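Side-chain contacts in fanconi-associated nuclease 1 homolog (Pseudomonas aeruginosa, PDB 5Y7Q), which belongs to the Fanconi-associated nuclease 1 family, carries a VRR-NUC domain and is modelled here with bound nucleic acid: residues A[446-451]-A[511-516]; A[386-391]-A[542-547]. All blocks are in the same frame, centred on the assembly; numbering follows the deposited sequence.

Contact 1 of 2, residues A[446-451]-A[511-516]; sequences DFRQRR and WFERLL
R448 NH2 meets E513 OE2 in a salt bridge modelled at 2.4 Å; the pairing is plain, but its length and angle are both doubtful at this resolution. The carboxylate oxygen lies at the edge of the guanidinium, near its plane, and the two flat groups are nearly coplanar, 16° apart. The two chains cross at about a right angle: R448 sends CG anti to its backbone N (chi1 -156°) and then bends at chi2 and chi3, while the bend of E513 at chi2 brings its carboxylate nearer the short helix 447-450.

Beneath this ion pair L516 divides its methyls between two partners. CD1 lies over one face of the R448 guanidinium, 3.6 Å from R448 NE and 3.8 Å from R448 CG, so an apolar group backs the charged one. CD2 instead reaches the edge of the F447 ring, 4.2 Å from F447 CE2. Within the same segment, R451 CD lies 3.6 Å above one face of the F447 ring, offset toward the rim. R451 is itself held by a salt bridge to D441 and by the carbonyls of A422 and I423.

The polar pair thus lies alongside a small apolar layer that joins helix 447-450 to the end of helix 505-517. Helix 452-460 packs against both, its L459 touching R448, E513 and F512, while F512 and L515 turn to helix 409-418 and W511 and R514 to helix 553-564.

Contact 2 of 2, residues A[386-391]-A[542-547]; sequences CSVEWA and VEVKGP
V388 overlaps V544 through their CG1 methyls, 3.7 Å apart, the two valines running antiparallel, side by side. In V388 this methyl is wedged between N and C of its own backbone (chi1 71°), from where it also comes within 4.0 Å of G546 N. V544 presents its CG1 from the strand by setting it anti to the backbone N (chi1 173°).

The neighbouring residue on the helix adds a second apolar touch: E389 CG lies 3.9 Å from V544 CB, and its chain then bends at chi2 and leaves the valine. One carboxylate oxygen, E389 OE1, receives a weak hydrogen bond of 3.3 Å from S387 OG, at the N-cap of helix 388-396. The E389 side chain also touches D528, a residue whose carboxylate accepts a hydrogen bond from V544 N.

Alternation along strand 538-545 puts V544 on the helix side and E543 and K545 on the other, where they pair with each other, K545 NZ to E543 OE2 at 3.5 Å. E543, V544 and K545, with D528 before them, fit the signature of the PD-(D/E)XK nuclease superfamily, to which VRR-NUC domains belong. Around the valines, V388 further touches V574 and W576 of strand 569-577, and V544 touches L529 of strand 529-533.

No hydrogen bond or salt bridge crosses between the two segments; E389 OE2 remains 6.2 Å from E543 OE2 and 6.4 Å from K545 NZ. Helix start and strand are therefore joined by the fit of aliphatic groups, while the E389 carboxylate stays apart from the E543–K545 pair.

Overall arrangement
Contact 1 is nested in sequence inside the long loop that contact 2 closes, and the two are well separated in space: their centres lie 32 Å apart, their nearest atoms about 10 Å, and they do not touch. Contact 1 joins helix to helix in the helical part of this region, whereas contact 2 sets a helix start against a strand of the five-stranded mixed sheet. The second segments of both belong to the VRR-NUC domain. Contact 2 is the nearer to the bound nucleic acid, with its closest atom about 5 Å away; the nearest atom of contact 1 lies about 13 Å from the bound nucleic acid.

Contact 1 of 2, residues A[446-451]-A[511-516]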
loop_
_atom_site.group_PDB
_atom_site.type_symbol
_atom_site.label_atom_id
_atom_site.label_comp_id
_atom_site.label_asym_id
_atom_site.label_seq_id
_atom_site.Cartn_x
_atom_site.Cartn_y
_atom_site.Cartn_z
ATOM N N ASP A 446 -19.351 0.858 6.674
ATOM C CA ASP A 446 -20.196 -0.149 7.306
ATOM C C ASP A 446 -19.528 -1.525 7.385
ATOM O O ASP A 446 -20.223 -2.534 7.533
ATOM C CB ASP A 446 -21.567 -0.219 6.625
ATOM C CG ASP A 446 -21.489 -0.601 5.177
ATOM O OD1 ASP A 446 -20.368 -0.646 4.629
ATOM O OD2 ASP A 446 -22.567 -0.845 4.589
ATOM N N PHE A 447 -18.208 -1.595 7.197
ATOM C CA PHE A 447 -17.482 -2.844 7.421
ATOM C C PHE A 447 -17.905 -3.552 8.702
ATOM O O PHE A 447 -18.177 -4.757 8.693
ATOM C CB PHE A 447 -15.988 -2.564 7.489
ATOM C CG PHE A 447 -15.180 -3.707 8.049
ATOM C CD1 PHE A 447 -14.763 -4.741 7.239
ATOM C CD2 PHE A 447 -14.805 -3.730 9.378
ATOM C CE1 PHE A 447 -13.999 -5.776 7.749
ATOM C CE2 PHE A 447 -14.054 -4.776 9.890
ATOM C CZ PHE A 447 -13.648 -5.789 9.076
ATOM N N ARG A 448 -17.942 -2.823 9.823
ATOM C CA ARG A 448 -18.391 -3.428 11.071
ATOM C C ARG A 448 -19.869 -3.788 11.017
ATOM O O ARG A 448 -20.260 -4.875 11.460
ATOM C CB ARG A 448 -18.126 -2.494 12.248
ATOM C CG ARG A 448 -18.005 -3.233 13.581
ATOM C CD ARG A 448 -19.061 -2.815 14.598
ATOM N NE ARG A 448 -18.521 -2.843 15.955
ATOM C CZ ARG A 448 -18.803 -3.770 16.865
ATOM N NH1 ARG A 448 -19.647 -4.757 16.583
ATOM N NH2 ARG A 448 -18.247 -3.698 18.066
ATOM N N GLN A 449 -20.710 -2.893 10.485
ATOM C CA GLN A 449 -22.143 -3.181 10.421
ATOM C C GLN A 449 -22.411 -4.445 9.614
ATOM O O GLN A 449 -23.146 -5.330 10.067
ATOM C CB GLN A 449 -22.918 -1.997 9.834
ATOM C CG GLN A 449 -24.421 -2.029 10.161
ATOM C CD GLN A 449 -25.283 -1.393 9.078
ATOM O OE1 GLN A 449 -24.776 -0.935 8.050
ATOM N NE2 GLN A 449 -26.599 -1.376 9.298
ATOM N N ARG A 450 -21.815 -4.549 8.415
ATOM C CA ARG A 450 -22.017 -5.723 7.565
ATOM C C ARG A 450 -21.761 -7.002 8.351
ATOM O O ARG A 450 -22.401 -8.034 8.119
ATOM C CB ARG A 450 -21.089 -5.676 6.333
ATOM C CG ARG A 450 -21.289 -4.533 5.308
ATOM C CD ARG A 450 -22.381 -4.833 4.273
ATOM N NE ARG A 450 -21.883 -5.445 3.038
ATOM C CZ ARG A 450 -22.664 -6.005 2.107
ATOM N NH1 ARG A 450 -23.985 -6.043 2.273
ATOM N NH2 ARG A 450 -22.124 -6.535 1.011
ATOM N N ARG A 451 -20.795 -6.948 9.262
ATOM C CA ARG A 451 -20.314 -8.082 10.034
ATOM C C ARG A 451 -20.856 -8.124 11.451
ATOM O O ARG A 451 -20.440 -8.994 12.222
ATOM C CB ARG A 451 -18.787 -8.085 10.040
ATOM C CG ARG A 451 -18.231 -8.544 8.702
ATOM C CD ARG A 451 -17.021 -7.771 8.289
ATOM N NE ARG A 451 -16.107 -8.636 7.558
ATOM C CZ ARG A 451 -16.016 -8.676 6.235
ATOM N NH1 ARG A 451 -16.786 -7.883 5.504
ATOM N NH2 ARG A 451 -15.149 -9.507 5.650
ATOM N N TRP A 511 -9.476 -0.968 23.759
ATOM C CA TRP A 511 -8.632 -0.818 22.580
ATOM C C TRP A 511 -9.324 -1.342 21.330
ATOM O O TRP A 511 -9.353 -0.668 20.297
ATOM C CB TRP A 511 -7.300 -1.537 22.791
ATOM C CG TRP A 511 -6.526 -0.985 23.908
ATOM C CD1 TRP A 511 -6.513 0.318 24.340
ATOM C CD2 TRP A 511 -5.680 -1.708 24.789
ATOM N NE1 TRP A 511 -5.691 0.446 25.438
ATOM C CE2 TRP A 511 -5.169 -0.786 25.735
ATOM C CE3 TRP A 511 -5.307 -3.046 24.882
ATOM C CZ2 TRP A 511 -4.296 -1.164 26.745
ATOM C CZ3 TRP A 511 -4.435 -3.419 25.887
ATOM C CH2 TRP A 511 -3.939 -2.483 26.807
ATOM N N PHE A 512 -9.898 -2.542 21.406
ATOM C CA PHE A 512 -10.457 -3.187 20.216
ATOM C C PHE A 512 -11.604 -2.372 19.628
ATOM O O PHE A 512 -11.723 -2.234 18.400
ATOM C CB PHE A 512 -10.909 -4.609 20.561
ATOM C CG PHE A 512 -9.767 -5.547 20.848
ATOM C CD1 PHE A 512 -8.444 -5.116 20.725
ATOM C CD2 PHE A 512 -10.005 -6.856 21.211
ATOM C CE1 PHE A 512 -7.377 -5.966 20.988
ATOM C CE2 PHE A 512 -8.941 -7.717 21.456
ATOM C CZ PHE A 512 -7.629 -7.274 21.351
ATOM N N GLU A 513 -12.446 -1.798 20.487
ATOM C CA GLU A 513 -13.517 -0.952 19.984
ATOM C C GLU A 513 -12.972 0.347 19.405
ATOM O O GLU A 513 -13.530 0.869 18.430
ATOM C CB GLU A 513 -14.533 -0.674 21.090
ATOM C CG GLU A 513 -15.982 -0.664 20.614
ATOM C CD GLU A 513 -16.690 -1.995 20.838
ATOM O OE1 GLU A 513 -16.816 -2.428 22.008
ATOM O OE2 GLU A 513 -17.117 -2.610 19.834
ATOM N N ARG A 514 -11.879 0.876 19.964
ATOM C CA ARG A 514 -11.308 2.090 19.379
ATOM C C ARG A 514 -10.767 1.824 17.978
ATOM O O ARG A 514 -10.966 2.633 17.062
ATOM C CB ARG A 514 -10.207 2.666 20.271
ATOM C CG ARG A 514 -9.735 4.058 19.832
ATOM C CD ARG A 514 -8.666 4.629 20.753
ATOM N NE ARG A 514 -7.598 5.296 20.011
ATOM C CZ ARG A 514 -7.553 6.601 19.748
ATOM N NH1 ARG A 514 -8.530 7.418 20.165
ATOM N NH2 ARG A 514 -6.519 7.083 19.059
ATOM N N LEU A 515 -10.076 0.696 17.795
ATOM C CA LEU A 515 -9.577 0.330 16.473
ATOM C C LEU A 515 -10.719 0.163 15.473
ATOM O O LEU A 515 -10.692 0.748 14.379
ATOM C CB LEU A 515 -8.753 -0.949 16.580
ATOM C CG LEU A 515 -8.123 -1.425 15.280
ATOM C CD1 LEU A 515 -7.410 -0.269 14.564
ATOM C CD2 LEU A 515 -7.165 -2.547 15.597
ATOM N N LEU A 516 -11.740 -0.625 15.842
ATOM C CA LEU A 516 -12.886 -0.827 14.953
ATOM C C LEU A 516 -13.523 0.488 14.542
ATOM O O LEU A 516 -13.948 0.639 13.391
ATOM C CB LEU A 516 -13.946 -1.704 15.613
ATOM C CG LEU A 516 -13.814 -3.207 15.380
ATOM C CD1 LEU A 516 -15.049 -3.905 15.942
ATOM C CD2 LEU A 516 -13.598 -3.551 13.906
#

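Contact 2 of 2, residues A[386-391]-A[542-547]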
loop_
_atom_site.group_PDB
_atom_site.type_symbol
_atom_site.label_atom_id
_atom_site.label_comp_id
_atom_site.label_asym_id
_atom_site.label_seq_id
_atom_site.Cartn_x
_atom_site.Cartn_y
_atom_site.Cartn_z
ATOM N N CYS A 386 22.515 1.093 17.456
ATOM C CA CYS A 386 21.694 1.263 18.684
ATOM C C CYS A 386 20.730 2.459 18.755
ATOM O O CYS A 386 21.008 3.472 19.399
ATOM C CB CYS A 386 22.572 1.279 19.943
ATOM S SG CYS A 386 21.620 1.026 21.472
ATOM N N SER A 387 19.599 2.314 18.069
ATOM C CA SER A 387 18.484 3.232 18.248
ATOM C C SER A 387 18.046 3.259 19.710
ATOM O O SER A 387 18.252 2.303 20.462
ATOM C CB SER A 387 17.303 2.812 17.380
ATOM O OG SER A 387 16.513 1.860 18.071
ATOM N N VAL A 388 17.444 4.380 20.115
ATOM C CA VAL A 388 17.194 4.640 21.535
ATOM C C VAL A 388 16.166 3.669 22.127
ATOM O O VAL A 388 16.239 3.324 23.317
ATOM C CB VAL A 388 16.771 6.112 21.722
ATOM C CG1 VAL A 388 15.374 6.349 21.170
ATOM C CG2 VAL A 388 16.862 6.533 23.176
ATOM N N GLU A 389 15.206 3.207 21.323
ATOM C CA GLU A 389 14.180 2.304 21.839
ATOM C C GLU A 389 14.791 1.008 22.369
ATOM O O GLU A 389 14.399 0.521 23.439
ATOM C CB GLU A 389 13.136 2.025 20.751
ATOM C CG GLU A 389 12.305 3.261 20.339
ATOM C CD GLU A 389 12.923 4.081 19.193
ATOM O OE1 GLU A 389 13.642 3.489 18.344
ATOM O OE2 GLU A 389 12.676 5.315 19.142
ATOM N N TRP A 390 15.770 0.448 21.650
ATOM C CA TRP A 390 16.485 -0.718 22.160
ATOM C C TRP A 390 17.193 -0.400 23.465
ATOM O O TRP A 390 17.319 -1.274 24.334
ATOM C CB TRP A 390 17.502 -1.225 21.134
ATOM C CG TRP A 390 16.880 -1.697 19.864
ATOM C CD1 TRP A 390 17.027 -1.141 18.627
ATOM C CD2 TRP A 390 15.992 -2.815 19.703
ATOM N NE1 TRP A 390 16.292 -1.846 17.703
ATOM C CE2 TRP A 390 15.645 -2.876 18.335
ATOM C CE3 TRP A 390 15.458 -3.769 20.581
ATOM C CZ2 TRP A 390 14.791 -3.856 17.821
ATOM C CZ3 TRP A 390 14.614 -4.735 20.075
ATOM C CH2 TRP A 390 14.288 -4.774 18.700
ATOM N N ALA A 391 17.662 0.838 23.620
ATOM C CA ALA A 391 18.383 1.190 24.837
ATOM C C ALA A 391 17.444 1.207 26.025
ATOM O O ALA A 391 17.744 0.620 27.073
ATOM C CB ALA A 391 19.077 2.547 24.690
ATOM N N VAL A 542 5.258 2.177 27.318
ATOM C CA VAL A 542 6.205 3.282 27.363
ATOM C C VAL A 542 6.499 3.750 25.944
ATOM O O VAL A 542 7.076 3.003 25.144
ATOM C CB VAL A 542 7.507 2.880 28.081
ATOM C CG1 VAL A 542 8.438 4.077 28.182
ATOM C CG2 VAL A 542 7.205 2.257 29.496
ATOM N N GLU A 543 6.118 4.980 25.634
ATOM C CA GLU A 543 6.594 5.632 24.428
ATOM C C GLU A 543 7.982 6.212 24.680
ATOM O O GLU A 543 8.183 6.954 25.648
ATOM C CB GLU A 543 5.621 6.731 23.993
ATOM C CG GLU A 543 6.058 7.506 22.753
ATOM C CD GLU A 543 6.246 6.627 21.513
ATOM O OE1 GLU A 543 5.726 5.485 21.491
ATOM O OE2 GLU A 543 6.919 7.087 20.554
ATOM N N VAL A 544 8.942 5.872 23.812
ATOM C CA VAL A 544 10.329 6.318 23.940
ATOM C C VAL A 544 10.585 7.532 23.048
ATOM O O VAL A 544 10.174 7.558 21.883
ATOM C CB VAL A 544 11.292 5.171 23.595
ATOM C CG1 VAL A 544 12.704 5.668 23.566
ATOM C CG2 VAL A 544 11.160 4.058 24.615
ATOM N N LYS A 545 11.260 8.546 23.595
ATOM C CA LYS A 545 11.632 9.739 22.841
ATOM C C LYS A 545 13.088 10.096 23.113
ATOM O O LYS A 545 13.438 10.473 24.238
ATOM C CB LYS A 545 10.713 10.920 23.189
ATOM C CG LYS A 545 9.304 10.814 22.588
ATOM C CD LYS A 545 9.365 10.624 21.076
ATOM C CE LYS A 545 8.037 10.175 20.491
ATOM N NZ LYS A 545 8.162 9.920 19.027
ATOM N N GLY A 546 13.927 10.008 22.074
ATOM C CA GLY A 546 15.304 10.435 22.173
ATOM C C GLY A 546 15.434 11.932 22.030
ATOM O O GLY A 546 14.447 12.664 21.888
ATOM N N PRO A 547 16.674 12.422 22.086
ATOM C CA PRO A 547 16.899 13.842 21.784
ATOM C C PRO A 547 16.421 14.140 20.365
ATOM O O PRO A 547 16.598 13.331 19.447
ATOM C CB PRO A 547 18.415 14.010 21.933
ATOM C CG PRO A 547 18.881 12.827 22.666
ATOM C CD PRO A 547 17.931 11.710 22.364
#